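Local coordinates for protein phenol hydroxylase component phN (PDB 3U52) that probably forms the diiron oxygenase subunit of a bacterial phenol hydroxylase, where molecular oxygen would be used to hydroxylate phenols, at residues 339-351 against 477-491. Residues are numbered along the deposited sequence; the frame is centred on the assembly and turned at random.
Sequences FYQYCQATNFHTW and INIGEDNFDYVGSPD
His-349 reaches from the 339-351 segment into the curve of 477-491. CB of His-349 lies 3.7 Å from CB of Tyr-486. Because CG stands anti to the carbonyl carbon (chi1 -51°), the ring runs on between the loop's carbonyls and the start of helix 490-498. His-349 ND1 donates 2.9 Å to Phe-484 O, which lies near the ring plane although the donor sits above that carbonyl's own plane; the bond is bent, 150° at the hydrogen. CE1 of His-349 edges up to Asn-483 O and, at 3.5 Å, Glu-481 O. Over one face, toward the rim, CB of Ser-489 makes a CH-pi contact, 3.9 Å from the centroid of the His-349 ring. At the tip, His-349 NE2 meets a water at 2.8 Å, and that water donates to Glu-481 O and accepts from Asp-491 N. Losing the imidazole to an alanine would probably leave Phe-484 O and the bridging water without their partner and open a gap under CB of Ser-489, where the ring face was. Backbone bonds flank the ring: Phe-484 N to Cys-343 O, nearly straight at 177°, and Tyr-486 N to Thr-350 O. Beyond the second, a water joins Tyr-340 OH to Asp-485 OD1, which is also salt-bridged to Arg-389, while Asp-485 OD2 accepts from Val-487 N, 2.9 Å away. Asp-491 carries its own salt bridge to Lys-98. The whole joins the loop after helix 331-342 to the loop that leads into the last helix, 490-498, through an Asx turn, a type II beta turn and Ser-489 as N-cap.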
ATOM      1  N   PHE A 339       7.492   8.331 -37.369  1.00 18.00           N
ATOM      2  CA  PHE A 339       7.750   9.127 -36.180  1.00 18.59           C
ATOM      3  C   PHE A 339       9.212   9.514 -36.102  1.00 18.16           C
ATOM      4  O   PHE A 339       9.540  10.639 -35.689  1.00 18.66           O
ATOM      5  CB  PHE A 339       7.268   8.427 -34.912  1.00 19.53           C
ATOM      6  CG  PHE A 339       5.767   8.588 -34.675  1.00 22.04           C
ATOM      7  CD1 PHE A 339       4.878   7.590 -35.015  1.00 24.46           C
ATOM      8  CD2 PHE A 339       5.271   9.762 -34.149  1.00 24.53           C
ATOM      9  CE1 PHE A 339       3.511   7.727 -34.769  1.00 28.25           C
ATOM     10  CE2 PHE A 339       3.912   9.911 -33.876  1.00 26.58           C
ATOM     11  CZ  PHE A 339       3.024   8.898 -34.218  1.00 27.31           C
ATOM     12  N   TYR A 340      10.091   8.624 -36.528  1.00 16.75           N
ATOM     13  CA  TYR A 340      11.544   8.941 -36.579  1.00 17.32           C
ATOM     14  C   TYR A 340      11.826  10.269 -37.355  1.00 17.67           C
ATOM     15  O   TYR A 340      12.526  11.153 -36.855  1.00 19.22           O
ATOM     16  CB  TYR A 340      12.306   7.749 -37.212  1.00 17.57           C
ATOM     17  CG  TYR A 340      13.790   7.900 -37.280  1.00 17.04           C
ATOM     18  CD1 TYR A 340      14.391   8.563 -38.353  1.00 18.78           C
ATOM     19  CD2 TYR A 340      14.588   7.412 -36.277  1.00 17.15           C
ATOM     20  CE1 TYR A 340      15.778   8.730 -38.425  1.00 21.04           C
ATOM     21  CE2 TYR A 340      15.995   7.546 -36.353  1.00 19.78           C
ATOM     22  CZ  TYR A 340      16.563   8.222 -37.414  1.00 19.72           C
ATOM     23  OH  TYR A 340      17.922   8.346 -37.443  1.00 20.20           O
ATOM     24  N   GLN A 341      11.274  10.408 -38.569  1.00 18.19           N
ATOM     25  CA  GLN A 341      11.573  11.575 -39.427  1.00 18.50           C
ATOM     26  C   GLN A 341      10.831  12.821 -39.022  1.00 17.55           C
ATOM     27  O   GLN A 341      11.199  13.930 -39.408  1.00 18.46           O
ATOM     28  CB  GLN A 341      11.285  11.232 -40.892  1.00 18.41           C
ATOM     29  CG  GLN A 341       9.798  11.099 -41.232  1.00 18.63           C
ATOM     30  CD  GLN A 341       9.592  10.421 -42.555  1.00 22.15           C
ATOM     31  OE1 GLN A 341       9.774   9.207 -42.683  1.00 25.54           O
ATOM     32  NE2 GLN A 341       9.265  11.196 -43.563  1.00 18.59           N
ATOM     33  N   TYR A 342       9.786  12.669 -38.240  1.00 17.46           N
ATOM     34  CA  TYR A 342       8.994  13.800 -37.794  1.00 18.17           C
ATOM     35  C   TYR A 342       9.138  14.110 -36.282  1.00 20.35           C
ATOM     36  O   TYR A 342       8.431  14.984 -35.734  1.00 20.99           O
ATOM     37  CB  TYR A 342       7.546  13.554 -38.172  1.00 18.83           C
ATOM     38  CG  TYR A 342       7.226  13.780 -39.655  1.00 18.28           C
ATOM     39  CD1 TYR A 342       6.376  12.913 -40.320  1.00 19.97           C
ATOM     40  CD2 TYR A 342       7.706  14.901 -40.337  1.00 18.80           C
ATOM     41  CE1 TYR A 342       6.036  13.103 -41.641  1.00 18.78           C
ATOM     42  CE2 TYR A 342       7.381  15.111 -41.711  1.00 17.76           C
ATOM     43  CZ  TYR A 342       6.529  14.214 -42.326  1.00 19.96           C
ATOM     44  OH  TYR A 342       6.104  14.371 -43.604  1.00 20.79           O
ATOM     45  N   CYS A 343      10.069  13.448 -35.590  1.00 21.06           N
ATOM     46  CA  CYS A 343      10.155  13.696 -34.129  1.00 22.08           C
ATOM     47  C   CYS A 343      10.765  15.013 -33.703  1.00 21.53           C
ATOM     48  O   CYS A 343      10.852  15.268 -32.499  1.00 22.17           O
ATOM     49  CB  CYS A 343      10.813  12.556 -33.317  1.00 22.15           C
ATOM     50  SG  CYS A 343      12.560  12.431 -33.565  1.00 24.21           S
ATOM     51  N   GLN A 344      11.167  15.855 -34.642  1.00 23.36           N
ATOM     52  CA  GLN A 344      11.438  17.276 -34.319  1.00 22.81           C
ATOM     53  C   GLN A 344      10.127  17.964 -33.844  1.00 23.27           C
ATOM     54  O   GLN A 344      10.148  19.050 -33.237  1.00 22.38           O
ATOM     55  CB  GLN A 344      12.129  18.046 -35.489  1.00 24.17           C
ATOM     56  CG  GLN A 344      11.234  18.534 -36.660  1.00 23.92           C
ATOM     57  CD  GLN A 344      11.061  17.475 -37.727  1.00 25.29           C
ATOM     58  OE1 GLN A 344      10.923  17.776 -38.914  1.00 27.90           O
ATOM     59  NE2 GLN A 344      11.112  16.243 -37.326  1.00 23.17           N
ATOM     60  N   ALA A 345       8.995  17.323 -34.133  1.00 22.62           N
ATOM     61  CA  ALA A 345       7.695  17.912 -33.859  1.00 24.09           C
ATOM     62  C   ALA A 345       6.794  17.044 -32.987  1.00 23.74           C
ATOM     63  O   ALA A 345       5.577  17.141 -33.092  1.00 25.15           O
ATOM     64  CB  ALA A 345       6.983  18.216 -35.149  1.00 24.74           C
ATOM     65  N   THR A 346       7.390  16.194 -32.158  1.00 24.04           N
ATOM     66  CA  THR A 346       6.669  15.338 -31.194  1.00 22.65           C
ATOM     67  C   THR A 346       7.266  15.562 -29.779  1.00 21.96           C
ATOM     68  O   THR A 346       8.351  16.106 -29.630  1.00 20.40           O
ATOM     69  CB  THR A 346       6.806  13.813 -31.539  1.00 22.04           C
ATOM     70  OG1 THR A 346       8.201  13.457 -31.457  1.00 25.78           O
ATOM     71  CG2 THR A 346       6.301  13.501 -32.978  1.00 24.01           C
ATOM     72  N   ASN A 347       6.541  15.122 -28.749  1.00 20.33           N
ATOM     73  CA  ASN A 347       6.932  15.306 -27.357  1.00 20.89           C
ATOM     74  C   ASN A 347       7.595  14.042 -26.819  1.00 21.83           C
ATOM     75  O   ASN A 347       7.660  13.842 -25.608  1.00 24.66           O
ATOM     76  CB  ASN A 347       5.679  15.645 -26.511  1.00 21.36           C
ATOM     77  CG  ASN A 347       4.644  14.520 -26.514  1.00 23.69           C
ATOM     78  OD1 ASN A 347       4.206  14.053 -27.574  1.00 26.80           O
ATOM     79  ND2 ASN A 347       4.210  14.100 -25.309  1.00 27.95           N
ATOM     80  N   PHE A 348       8.035  13.161 -27.712  1.00 20.93           N
ATOM     81  CA  PHE A 348       8.835  11.993 -27.375  1.00 21.25           C
ATOM     82  C   PHE A 348       9.980  11.795 -28.370  1.00 20.75           C
ATOM     83  O   PHE A 348       9.954  12.311 -29.491  1.00 20.09           O
ATOM     84  CB  PHE A 348       8.010  10.693 -27.164  1.00 21.16           C
ATOM     85  CG  PHE A 348       7.276  10.203 -28.403  1.00 22.70           C
ATOM     86  CD1 PHE A 348       7.928   9.428 -29.354  1.00 20.25           C
ATOM     87  CD2 PHE A 348       5.966  10.570 -28.630  1.00 24.22           C
ATOM     88  CE1 PHE A 348       7.230   8.967 -30.522  1.00 26.36           C
ATOM     89  CE2 PHE A 348       5.258  10.146 -29.767  1.00 25.77           C
ATOM     90  CZ  PHE A 348       5.878   9.342 -30.721  1.00 27.80           C
ATOM     91  N   HIS A 349      10.979  11.048 -27.933  1.00 19.90           N
ATOM     92  CA  HIS A 349      12.151  10.716 -28.765  1.00 21.53           C
ATOM     93  C   HIS A 349      12.003   9.441 -29.589  1.00 20.88           C
ATOM     94  O   HIS A 349      11.196   8.565 -29.260  1.00 21.26           O
ATOM     95  CB  HIS A 349      13.382  10.514 -27.857  1.00 21.38           C
ATOM     96  CG  HIS A 349      13.611  11.648 -26.901  1.00 21.20           C
ATOM     97  ND1 HIS A 349      13.780  12.940 -27.312  1.00 18.62           N
ATOM     98  CD2 HIS A 349      13.689  11.673 -25.547  1.00 22.84           C
ATOM     99  CE1 HIS A 349      13.974  13.721 -26.264  1.00 22.91           C
ATOM    100  NE2 HIS A 349      13.913  12.976 -25.175  1.00 19.30           N
ATOM    101  N   THR A 350      12.785   9.326 -30.666  1.00 20.77           N
ATOM    102  CA  THR A 350      12.879   8.080 -31.416  1.00 20.14           C
ATOM    103  C   THR A 350      14.373   7.839 -31.634  1.00 20.13           C
ATOM    104  O   THR A 350      15.182   8.660 -31.247  1.00 19.36           O
ATOM    105  CB  THR A 350      12.184   8.162 -32.811  1.00 21.24           C
ATOM    106  OG1 THR A 350      12.893   9.109 -33.591  1.00 22.31           O
ATOM    107  CG2 THR A 350      10.641   8.608 -32.726  1.00 21.48           C
ATOM    108  N   TRP A 351      14.748   6.733 -32.261  1.00 19.52           N
ATOM    109  CA  TRP A 351      16.168   6.376 -32.315  1.00 21.35           C
ATOM    110  C   TRP A 351      16.204   5.208 -33.257  1.00 21.55           C
ATOM    111  O   TRP A 351      15.152   4.677 -33.624  1.00 21.73           O
ATOM    112  CB  TRP A 351      16.695   5.920 -30.927  1.00 19.20           C
ATOM    113  CG  TRP A 351      15.837   4.804 -30.301  1.00 20.26           C
ATOM    114  CD1 TRP A 351      15.974   3.452 -30.527  1.00 20.53           C
ATOM    115  CD2 TRP A 351      14.702   4.939 -29.416  1.00 18.02           C
ATOM    116  NE1 TRP A 351      14.993   2.742 -29.854  1.00 20.72           N
ATOM    117  CE2 TRP A 351      14.207   3.619 -29.150  1.00 16.93           C
ATOM    118  CE3 TRP A 351      14.067   6.021 -28.804  1.00 19.80           C
ATOM    119  CZ2 TRP A 351      13.114   3.383 -28.293  1.00 16.03           C
ATOM    120  CZ3 TRP A 351      12.948   5.778 -27.957  1.00 16.76           C
ATOM    121  CH2 TRP A 351      12.486   4.482 -27.721  1.00 14.91           C
ATOM    122  N   ILE A 477       5.947  22.176 -26.865  1.00 24.29           N
ATOM    123  CA  ILE A 477       7.083  21.262 -26.908  1.00 23.95           C
ATOM    124  C   ILE A 477       8.377  22.064 -26.734  1.00 24.95           C
ATOM    125  O   ILE A 477       8.647  23.014 -27.489  1.00 24.45           O
ATOM    126  CB  ILE A 477       7.021  20.356 -28.193  1.00 24.56           C
ATOM    127  CG1 ILE A 477       5.897  19.296 -28.014  1.00 24.00           C
ATOM    128  CG2 ILE A 477       8.384  19.730 -28.526  1.00 21.41           C
ATOM    129  CD1 ILE A 477       5.337  18.700 -29.276  1.00 24.91           C
ATOM    130  N   ASN A 478       9.161  21.750 -25.711  1.00 24.64           N
ATOM    131  CA  ASN A 478      10.372  22.531 -25.507  1.00 25.54           C
ATOM    132  C   ASN A 478      11.427  21.995 -26.432  1.00 25.27           C
ATOM    133  O   ASN A 478      11.951  20.923 -26.195  1.00 24.15           O
ATOM    134  CB  ASN A 478      10.868  22.454 -24.070  1.00 25.62           C
ATOM    135  CG  ASN A 478       9.880  23.076 -23.099  1.00 29.15           C
ATOM    136  OD1 ASN A 478       9.581  22.503 -22.054  1.00 33.15           O
ATOM    137  ND2 ASN A 478       9.348  24.233 -23.460  1.00 26.11           N
ATOM    138  N   ILE A 479      11.727  22.754 -27.476  1.00 24.71           N
ATOM    139  CA  ILE A 479      12.728  22.348 -28.458  1.00 24.66           C
ATOM    140  C   ILE A 479      14.108  22.089 -27.847  1.00 25.04           C
ATOM    141  O   ILE A 479      14.667  22.945 -27.147  1.00 24.75           O
ATOM    142  CB  ILE A 479      12.828  23.347 -29.595  1.00 23.48           C
ATOM    143  CG1 ILE A 479      11.459  23.501 -30.266  1.00 25.99           C
ATOM    144  CG2 ILE A 479      13.942  22.905 -30.583  1.00 25.66           C
ATOM    145  CD1 ILE A 479      11.287  24.806 -31.071  1.00 27.52           C
ATOM    146  N   GLY A 480      14.668  20.923 -28.153  1.00 25.33           N
ATOM    147  CA  GLY A 480      15.933  20.479 -27.572  1.00 25.78           C
ATOM    148  C   GLY A 480      15.786  19.679 -26.289  1.00 27.90           C
ATOM    149  O   GLY A 480      16.753  19.054 -25.832  1.00 28.09           O
ATOM    150  N   GLU A 481      14.574  19.660 -25.710  1.00 27.67           N
ATOM    151  CA  GLU A 481      14.329  18.910 -24.498  1.00 27.63           C
ATOM    152  C   GLU A 481      13.375  17.733 -24.710  1.00 26.91           C
ATOM    153  O   GLU A 481      13.683  16.618 -24.326  1.00 28.26           O
ATOM    154  CB  GLU A 481      13.783  19.838 -23.417  1.00 28.39           C
ATOM    155  CG  GLU A 481      14.764  20.850 -22.916  1.00 33.76           C
ATOM    156  CD  GLU A 481      14.131  21.786 -21.884  1.00 42.84           C
ATOM    157  OE1 GLU A 481      13.236  21.338 -21.117  1.00 42.45           O
ATOM    158  OE2 GLU A 481      14.524  22.981 -21.839  1.00 47.33           O
ATOM    159  N   ASP A 482      12.192  18.001 -25.258  1.00 26.21           N
ATOM    160  CA  ASP A 482      11.160  16.981 -25.389  1.00 25.38           C
ATOM    161  C   ASP A 482      11.242  16.246 -26.715  1.00 25.52           C
ATOM    162  O   ASP A 482      10.701  15.125 -26.842  1.00 25.64           O
ATOM    163  CB  ASP A 482       9.774  17.618 -25.360  1.00 26.68           C
ATOM    164  CG  ASP A 482       9.480  18.385 -24.067  1.00 29.56           C
ATOM    165  OD1 ASP A 482       8.764  19.388 -24.170  1.00 30.47           O
ATOM    166  OD2 ASP A 482       9.915  17.978 -22.960  1.00 30.20           O
ATOM    167  N   ASN A 483      11.844  16.877 -27.733  1.00 22.55           N
ATOM    168  CA  ASN A 483      11.783  16.349 -29.108  1.00 22.72           C
ATOM    169  C   ASN A 483      13.154  15.841 -29.608  1.00 22.57           C
ATOM    170  O   ASN A 483      14.124  15.808 -28.832  1.00 22.66           O
ATOM    171  CB  ASN A 483      11.215  17.433 -30.041  1.00 21.96           C
ATOM    172  CG  ASN A 483      12.135  18.634 -30.177  1.00 22.65           C
ATOM    173  OD1 ASN A 483      12.092  19.365 -31.179  1.00 24.56           O
ATOM    174  ND2 ASN A 483      12.983  18.838 -29.196  1.00 18.69           N
ATOM    175  N   PHE A 484      13.232  15.426 -30.873  1.00 22.14           N
ATOM    176  CA  PHE A 484      14.492  14.996 -31.497  1.00 21.97           C
ATOM    177  C   PHE A 484      14.909  13.594 -31.063  1.00 22.59           C
ATOM    178  O   PHE A 484      14.247  12.992 -30.208  1.00 22.74           O
ATOM    179  CB  PHE A 484      15.656  15.960 -31.212  1.00 22.52           C
ATOM    180  CG  PHE A 484      15.464  17.375 -31.751  1.00 23.75           C
ATOM    181  CD1 PHE A 484      15.041  17.600 -33.076  1.00 24.67           C
ATOM    182  CD2 PHE A 484      15.748  18.471 -30.947  1.00 23.47           C
ATOM    183  CE1 PHE A 484      14.873  18.904 -33.574  1.00 25.10           C
ATOM    184  CE2 PHE A 484      15.576  19.800 -31.428  1.00 24.80           C
ATOM    185  CZ  PHE A 484      15.155  20.009 -32.752  1.00 25.23           C
ATOM    186  N   ASP A 485      16.009  13.076 -31.641  1.00 22.18           N
ATOM    187  CA  ASP A 485      16.527  11.762 -31.314  1.00 22.23           C
ATOM    188  C   ASP A 485      16.824  11.561 -29.815  1.00 21.88           C
ATOM    189  O   ASP A 485      17.233  12.481 -29.101  1.00 22.30           O
ATOM    190  CB  ASP A 485      17.831  11.488 -32.089  1.00 23.43           C
ATOM    191  CG  ASP A 485      18.071  10.030 -32.313  1.00 23.11           C
ATOM    192  OD1 ASP A 485      17.718   9.560 -33.421  1.00 25.44           O
ATOM    193  OD2 ASP A 485      18.603   9.319 -31.394  1.00 24.97           O
ATOM    194  N   TYR A 486      16.643  10.332 -29.357  1.00 21.48           N
ATOM    195  CA  TYR A 486      16.966   9.990 -27.976  1.00 22.51           C
ATOM    196  C   TYR A 486      18.467  10.162 -27.676  1.00 23.69           C
ATOM    197  O   TYR A 486      18.867  10.614 -26.574  1.00 22.71           O
ATOM    198  CB  TYR A 486      16.557   8.549 -27.681  1.00 22.83           C
ATOM    199  CG  TYR A 486      17.009   8.092 -26.314  1.00 22.09           C
ATOM    200  CD1 TYR A 486      16.364   8.538 -25.146  1.00 21.06           C
ATOM    201  CD2 TYR A 486      18.107   7.239 -26.184  1.00 25.92           C
ATOM    202  CE1 TYR A 486      16.799   8.098 -23.858  1.00 22.57           C
ATOM    203  CE2 TYR A 486      18.544   6.796 -24.919  1.00 24.52           C
ATOM    204  CZ  TYR A 486      17.899   7.241 -23.769  1.00 25.72           C
ATOM    205  OH  TYR A 486      18.352   6.766 -22.523  1.00 26.47           O
ATOM    206  N   VAL A 487      19.284   9.757 -28.647  1.00 23.63           N
ATOM    207  CA  VAL A 487      20.750   9.867 -28.516  1.00 25.42           C
ATOM    208  C   VAL A 487      21.147  11.357 -28.484  1.00 25.37           C
ATOM    209  O   VAL A 487      20.918  12.112 -29.426  1.00 26.14           O
ATOM    210  CB  VAL A 487      21.456   9.033 -29.622  1.00 24.42           C
ATOM    211  CG1 VAL A 487      22.956   9.281 -29.643  1.00 28.79           C
ATOM    212  CG2 VAL A 487      21.133   7.548 -29.398  1.00 24.46           C
ATOM    213  N   GLY A 488      21.659  11.769 -27.336  1.00 25.99           N
ATOM    214  CA  GLY A 488      22.067  13.131 -27.104  1.00 25.43           C
ATOM    215  C   GLY A 488      21.012  13.973 -26.433  1.00 24.61           C
ATOM    216  O   GLY A 488      21.142  15.207 -26.360  1.00 26.19           O
ATOM    217  N   SER A 489      19.942  13.348 -25.969  1.00 24.07           N
ATOM    218  CA  SER A 489      18.835  14.127 -25.410  1.00 22.91           C
ATOM    219  C   SER A 489      19.121  14.340 -23.960  1.00 22.44           C
ATOM    220  O   SER A 489      19.933  13.618 -23.409  1.00 22.68           O
ATOM    221  CB  SER A 489      17.533  13.344 -25.525  1.00 23.01           C
ATOM    222  OG  SER A 489      17.660  12.109 -24.810  1.00 20.12           O
ATOM    223  N   PRO A 490      18.476  15.329 -23.329  1.00 21.96           N
ATOM    224  CA  PRO A 490      18.579  15.457 -21.854  1.00 22.96           C
ATOM    225  C   PRO A 490      18.122  14.220 -21.084  1.00 22.41           C
ATOM    226  O   PRO A 490      18.786  13.855 -20.087  1.00 22.68           O
ATOM    227  CB  PRO A 490      17.705  16.666 -21.529  1.00 21.19           C
ATOM    228  CG  PRO A 490      17.636  17.435 -22.811  1.00 23.18           C
ATOM    229  CD  PRO A 490      17.723  16.435 -23.932  1.00 22.25           C
ATOM    230  N   ASP A 491      17.069  13.514 -21.550  1.00 22.58           N
ATOM    231  CA  ASP A 491      16.680  12.244 -20.921  1.00 22.34           C
ATOM    232  C   ASP A 491      17.836  11.245 -20.918  1.00 23.37           C
ATOM    233  O   ASP A 491      18.129  10.691 -19.857  1.00 23.61           O
ATOM    234  CB  ASP A 491      15.492  11.575 -21.606  1.00 23.02           C
ATOM    235  CG  ASP A 491      14.095  12.112 -21.123  1.00 25.70           C
ATOM    236  OD1 ASP A 491      14.001  13.045 -20.288  1.00 24.62           O
ATOM    237  OD2 ASP A 491      13.064  11.553 -21.598  1.00 30.68           O
TER
HETATM  238  O   HOH W   1      19.304   8.301 -35.060  1.00 24.21           O
HETATM  239  O   HOH W   2      14.784  14.476 -23.033  1.00 20.39           O